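Local coordinates for protein ParA (Salmonella enterica subsp. enterica serovar Newport str. SL317, PDB 3EZF) that probably acts in plasmid partition as a Walker-type ATPase that, when bound to ADP, binds DNA and regulates transcription, at residues P228-I240 against E299-S311. Sequence-based numbering, arbitrary orientation.
Sequences PGQNQYEILRRNI and EQLEEEGVEPRLS. Unlike the reference sequence in segment 228-240: Gln230 (reference Met), Asn231 (reference Lys), Gln232 (reference Pro), Tyr233 (reference Ser), Ile235 (reference Val), Arg238 (reference Lys), Asn239 (reference Lys).
Tyr233 lies against the residues that end helix 294-303, and its side chain illustrates how an aromatic group can join a helix N-terminus to a helix C-terminus. Tyr233 CB starts the contact, 3.5 Å from Leu301 CD2 and 3.9 Å from Val306 CG1. CG still touches the same leucine methyl. Farther along, Tyr233 CD1 rests 3.5 Å from Glu304 CG, and CE1 reaches both that carbon and the carboxylate carbon CD. At the tip, Tyr233 OH comes no closer than 4.2 Å to Gln300 NE2. With CG anti to the carbonyl carbon, beside the backbone N (chi1 -60°), the ring turns toward Leu301 and Glu304, while Gln232 CG covers one face. Glu304 CB and CG meet the CD1 side obliquely; the two side chains cross at about a right angle, ring and carboxylate planes 59° apart. Gly305 then closes the helix in a Schellman motif, and Val306 points toward segment 228-240, its CB against CG of Glu234, the N-cap of helix 235-241. Leu264 packs on Tyr233, Gln300 and Leu301, so helix 261-267 bridges two parts of one P-loop NTPase-type domain. Away from the tyrosine, the Arg237 and Arg309 guanidiniums overlap offset, Arg237 NH2 over one and Arg309 NE over the other, planes inclined by roughly 42°. Apolar carbons thus carry the contact, flanked by two like-charged pairs, the Glu234 and Glu307 carboxylates and these arginines, whose charges are probably offset by salt bridges to Asp242 and Asp271 respectively.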
loop_
_atom_site.group_PDB
_atom_site.type_symbol
_atom_site.label_atom_id
_atom_site.label_comp_id
_atom_site.label_asym_id
_atom_site.label_seq_id
_atom_site.Cartn_x
_atom_site.Cartn_y
_atom_site.Cartn_z
ATOM N N PRO A 228 20.268 -25.088 2.822
ATOM C CA PRO A 228 21.090 -25.476 3.976
ATOM C C PRO A 228 22.378 -24.664 4.057
ATOM O O PRO A 228 23.005 -24.368 3.038
ATOM C CB PRO A 228 21.365 -26.949 3.711
ATOM C CG PRO A 228 21.405 -27.005 2.200
ATOM C CD PRO A 228 20.172 -26.200 1.861
ATOM N N GLY A 229 22.762 -24.300 5.274
ATOM C CA GLY A 229 23.982 -23.540 5.469
ATOM C C GLY A 229 24.057 -22.215 4.750
ATOM O O GLY A 229 25.102 -21.583 4.767
ATOM N N GLN A 230 22.961 -21.788 4.130
ATOM C CA GLN A 230 22.903 -20.523 3.397
ATOM C C GLN A 230 22.606 -19.337 4.309
ATOM O O GLN A 230 21.918 -19.477 5.313
ATOM C CB GLN A 230 21.810 -20.593 2.331
ATOM C CG GLN A 230 22.246 -21.124 0.995
ATOM C CD GLN A 230 23.201 -20.183 0.306
ATOM O OE1 GLN A 230 23.543 -20.381 -0.857
ATOM N NE2 GLN A 230 23.642 -19.149 1.021
ATOM N N ASN A 231 23.110 -18.163 3.942
ATOM C CA ASN A 231 22.883 -16.946 4.717
ATOM C C ASN A 231 21.594 -16.305 4.226
ATOM O O ASN A 231 21.512 -15.865 3.088
ATOM C CB ASN A 231 24.043 -15.976 4.519
ATOM C CG ASN A 231 23.876 -14.707 5.320
ATOM O OD1 ASN A 231 24.777 -14.300 6.054
ATOM N ND2 ASN A 231 22.717 -14.069 5.187
ATOM N N GLN A 232 20.597 -16.226 5.093
ATOM C CA GLN A 232 19.305 -15.682 4.704
ATOM C C GLN A 232 19.301 -14.307 4.080
ATOM O O GLN A 232 18.330 -13.939 3.437
ATOM C CB GLN A 232 18.355 -15.660 5.898
ATOM C CG GLN A 232 18.797 -14.730 6.997
ATOM C CD GLN A 232 17.844 -14.720 8.150
ATOM O OE1 GLN A 232 18.248 -14.458 9.279
ATOM N NE2 GLN A 232 16.562 -14.996 7.879
ATOM N N TYR A 233 20.366 -13.539 4.266
ATOM C CA TYR A 233 20.395 -12.184 3.719
ATOM C C TYR A 233 21.315 -11.993 2.518
ATOM O O TYR A 233 21.580 -10.869 2.106
ATOM C CB TYR A 233 20.748 -11.176 4.834
ATOM C CG TYR A 233 19.752 -11.178 5.985
ATOM C CD1 TYR A 233 20.185 -11.159 7.313
ATOM C CD2 TYR A 233 18.372 -11.215 5.742
ATOM C CE1 TYR A 233 19.272 -11.179 8.367
ATOM C CE2 TYR A 233 17.450 -11.233 6.790
ATOM C CZ TYR A 233 17.905 -11.216 8.100
ATOM O OH TYR A 233 16.995 -11.242 9.137
ATOM N N GLU A 234 21.794 -13.090 1.946
ATOM C CA GLU A 234 22.668 -13.013 0.787
ATOM C C GLU A 234 22.083 -13.812 -0.363
ATOM O O GLU A 234 22.711 -13.928 -1.415
ATOM C CB GLU A 234 24.057 -13.561 1.105
ATOM C CG GLU A 234 24.776 -12.869 2.247
ATOM C CD GLU A 234 26.211 -13.379 2.450
ATOM O OE1 GLU A 234 26.548 -14.464 1.930
ATOM O OE2 GLU A 234 27.006 -12.699 3.138
ATOM N N ILE A 235 20.888 -14.367 -0.168
ATOM C CA ILE A 235 20.252 -15.165 -1.214
ATOM C C ILE A 235 19.999 -14.371 -2.492
ATOM O O ILE A 235 20.322 -14.836 -3.576
ATOM C CB ILE A 235 18.901 -15.758 -0.766
ATOM C CG1 ILE A 235 19.005 -16.362 0.637
ATOM C CG2 ILE A 235 18.479 -16.826 -1.758
ATOM C CD1 ILE A 235 20.104 -17.394 0.782
ATOM N N LEU A 236 19.423 -13.177 -2.359
ATOM C CA LEU A 236 19.123 -12.327 -3.519
ATOM C C LEU A 236 20.342 -12.121 -4.426
ATOM O O LEU A 236 20.225 -12.206 -5.632
ATOM C CB LEU A 236 18.586 -10.949 -3.067
ATOM C CG LEU A 236 17.691 -10.118 -4.006
ATOM C CD1 LEU A 236 17.774 -8.666 -3.591
ATOM C CD2 LEU A 236 18.108 -10.243 -5.442
ATOM N N ARG A 237 21.508 -11.854 -3.847
ATOM C CA ARG A 237 22.706 -11.627 -4.646
ATOM C C ARG A 237 23.229 -12.915 -5.253
ATOM O O ARG A 237 23.756 -12.913 -6.355
ATOM C CB ARG A 237 23.827 -11.003 -3.795
ATOM C CG ARG A 237 24.418 -9.669 -4.312
ATOM C CD ARG A 237 25.230 -9.724 -5.619
ATOM N NE ARG A 237 25.336 -8.365 -6.180
ATOM C CZ ARG A 237 26.117 -7.986 -7.197
ATOM N NH1 ARG A 237 26.912 -8.849 -7.820
ATOM N NH2 ARG A 237 26.097 -6.722 -7.602
ATOM N N ARG A 238 23.080 -14.019 -4.541
ATOM C CA ARG A 238 23.597 -15.279 -5.031
ATOM C C ARG A 238 22.699 -16.106 -5.941
ATOM O O ARG A 238 23.183 -16.706 -6.889
ATOM C CB ARG A 238 24.015 -16.151 -3.850
ATOM C CG ARG A 238 25.184 -17.057 -4.169
ATOM C CD ARG A 238 25.148 -18.347 -3.359
ATOM N NE ARG A 238 24.071 -19.235 -3.795
ATOM C CZ ARG A 238 24.192 -20.558 -3.883
ATOM N NH1 ARG A 238 25.344 -21.140 -3.562
ATOM N NH2 ARG A 238 23.168 -21.300 -4.299
ATOM N N ASN A 239 21.400 -16.144 -5.670
ATOM C CA ASN A 239 20.504 -16.980 -6.459
ATOM C C ASN A 239 19.778 -16.335 -7.634
ATOM O O ASN A 239 19.154 -17.031 -8.433
ATOM C CB ASN A 239 19.502 -17.670 -5.518
ATOM C CG ASN A 239 20.176 -18.640 -4.560
ATOM O OD1 ASN A 239 19.541 -19.174 -3.654
ATOM N ND2 ASN A 239 21.467 -18.873 -4.761
ATOM N N ILE A 240 19.846 -15.016 -7.743
ATOM C CA ILE A 240 19.205 -14.346 -8.866
ATOM C C ILE A 240 20.142 -13.359 -9.543
ATOM O O ILE A 240 20.524 -13.554 -10.696
ATOM C CB ILE A 240 17.900 -13.591 -8.451
ATOM C CG1 ILE A 240 16.813 -14.607 -8.052
ATOM C CG2 ILE A 240 17.418 -12.704 -9.623
ATOM C CD1 ILE A 240 15.499 -14.009 -7.618
ATOM N N GLU A 299 22.981 -2.768 10.104
ATOM C CA GLU A 299 23.741 -3.404 11.168
ATOM C C GLU A 299 23.414 -4.893 11.259
ATOM O O GLU A 299 24.320 -5.721 11.380
ATOM C CB GLU A 299 23.493 -2.708 12.508
ATOM C CG GLU A 299 24.482 -1.592 12.805
ATOM C CD GLU A 299 24.365 -1.068 14.232
ATOM O OE1 GLU A 299 25.194 -0.212 14.627
ATOM O OE2 GLU A 299 23.444 -1.515 14.957
ATOM N N GLN A 300 22.129 -5.239 11.193
ATOM C CA GLN A 300 21.737 -6.646 11.256
ATOM C C GLN A 300 22.520 -7.424 10.205
ATOM O O GLN A 300 22.974 -8.538 10.458
ATOM C CB GLN A 300 20.247 -6.816 10.989
ATOM C CG GLN A 300 19.354 -6.094 11.955
ATOM C CD GLN A 300 17.914 -6.530 11.810
ATOM O OE1 GLN A 300 17.002 -5.919 12.374
ATOM N NE2 GLN A 300 17.698 -7.602 11.057
ATOM N N LEU A 301 22.676 -6.829 9.027
ATOM C CA LEU A 301 23.411 -7.463 7.953
ATOM C C LEU A 301 24.845 -7.700 8.384
ATOM O O LEU A 301 25.539 -8.525 7.798
ATOM C CB LEU A 301 23.392 -6.587 6.706
ATOM C CG LEU A 301 22.077 -6.497 5.948
ATOM C CD1 LEU A 301 22.212 -5.483 4.829
ATOM C CD2 LEU A 301 21.723 -7.864 5.391
ATOM N N GLU A 302 25.299 -6.970 9.398
ATOM C CA GLU A 302 26.661 -7.150 9.882
ATOM C C GLU A 302 26.732 -8.350 10.830
ATOM O O GLU A 302 27.672 -9.151 10.766
ATOM C CB GLU A 302 27.149 -5.901 10.610
ATOM C CG GLU A 302 27.295 -4.653 9.749
ATOM C CD GLU A 302 27.882 -3.498 10.544
ATOM O OE1 GLU A 302 27.983 -2.376 10.010
ATOM O OE2 GLU A 302 28.251 -3.718 11.720
ATOM N N GLU A 303 25.734 -8.480 11.702
ATOM C CA GLU A 303 25.699 -9.592 12.655
ATOM C C GLU A 303 25.475 -10.938 11.984
ATOM O O GLU A 303 25.911 -11.970 12.497
ATOM C CB GLU A 303 24.599 -9.381 13.699
ATOM C CG GLU A 303 24.756 -8.120 14.522
ATOM C CD GLU A 303 23.582 -7.902 15.438
ATOM O OE1 GLU A 303 23.456 -8.658 16.430
ATOM O OE2 GLU A 303 22.779 -6.983 15.154
ATOM N N GLU A 304 24.786 -10.926 10.846
ATOM C CA GLU A 304 24.504 -12.155 10.129
ATOM C C GLU A 304 25.708 -12.523 9.262
ATOM O O GLU A 304 25.668 -13.501 8.503
ATOM C CB GLU A 304 23.257 -11.974 9.261
ATOM C CG GLU A 304 22.517 -13.270 8.946
ATOM C CD GLU A 304 21.623 -13.733 10.092
ATOM O OE1 GLU A 304 20.989 -14.811 9.950
ATOM O OE2 GLU A 304 21.551 -13.012 11.122
ATOM N N GLY A 305 26.774 -11.732 9.374
ATOM C CA GLY A 305 27.976 -11.996 8.605
ATOM C C GLY A 305 27.990 -11.492 7.172
ATOM O O GLY A 305 28.943 -11.741 6.433
ATOM N N VAL A 306 26.934 -10.806 6.751
ATOM C CA VAL A 306 26.919 -10.274 5.397
ATOM C C VAL A 306 27.544 -8.886 5.434
ATOM O O VAL A 306 27.586 -8.237 6.477
ATOM C CB VAL A 306 25.485 -10.221 4.799
ATOM C CG1 VAL A 306 24.477 -10.597 5.855
ATOM C CG2 VAL A 306 25.188 -8.848 4.225
ATOM N N GLU A 307 28.027 -8.446 4.282
ATOM C CA GLU A 307 28.686 -7.162 4.140
ATOM C C GLU A 307 28.027 -6.321 3.055
ATOM O O GLU A 307 28.414 -6.380 1.893
ATOM C CB GLU A 307 30.153 -7.403 3.788
ATOM C CG GLU A 307 30.353 -8.454 2.682
ATOM C CD GLU A 307 29.836 -9.842 3.075
ATOM O OE1 GLU A 307 30.298 -10.368 4.113
ATOM O OE2 GLU A 307 28.974 -10.403 2.354
ATOM N N PRO A 308 27.037 -5.504 3.423
ATOM C CA PRO A 308 26.375 -4.680 2.411
ATOM C C PRO A 308 27.318 -4.071 1.371
ATOM O O PRO A 308 28.462 -3.730 1.674
ATOM C CB PRO A 308 25.636 -3.624 3.241
ATOM C CG PRO A 308 26.405 -3.575 4.517
ATOM C CD PRO A 308 26.713 -5.027 4.776
ATOM N N ARG A 309 26.816 -3.972 0.142
ATOM C CA ARG A 309 27.547 -3.412 -0.988
ATOM C C ARG A 309 27.176 -1.948 -1.159
ATOM O O ARG A 309 27.821 -1.225 -1.906
ATOM C CB ARG A 309 27.168 -4.136 -2.277
ATOM C CG ARG A 309 27.405 -5.639 -2.282
ATOM C CD ARG A 309 26.781 -6.285 -3.522
ATOM N NE ARG A 309 27.034 -5.515 -4.748
ATOM C CZ ARG A 309 28.194 -5.488 -5.400
ATOM N NH1 ARG A 309 29.219 -6.192 -4.948
ATOM N NH2 ARG A 309 28.330 -4.754 -6.496
ATOM N N LEU A 310 26.110 -1.531 -0.483
ATOM C CA LEU A 310 25.636 -0.162 -0.581
ATOM C C LEU A 310 26.820 0.801 -0.585
ATOM O O LEU A 310 27.631 0.781 0.322
ATOM C CB LEU A 310 24.692 0.130 0.585
ATOM C CG LEU A 310 23.821 1.380 0.496
ATOM C CD1 LEU A 310 23.149 1.467 -0.865
ATOM C CD2 LEU A 310 22.789 1.309 1.607
ATOM N N SER A 311 26.927 1.640 -1.609
ATOM C CA SER A 311 28.045 2.577 -1.703
ATOM C C SER A 311 27.708 3.952 -2.305
ATOM O O SER A 311 28.586 4.778 -2.491
ATOM C CB SER A 311 29.140 1.956 -2.542
ATOM O OG SER A 311 28.660 1.764 -3.867
#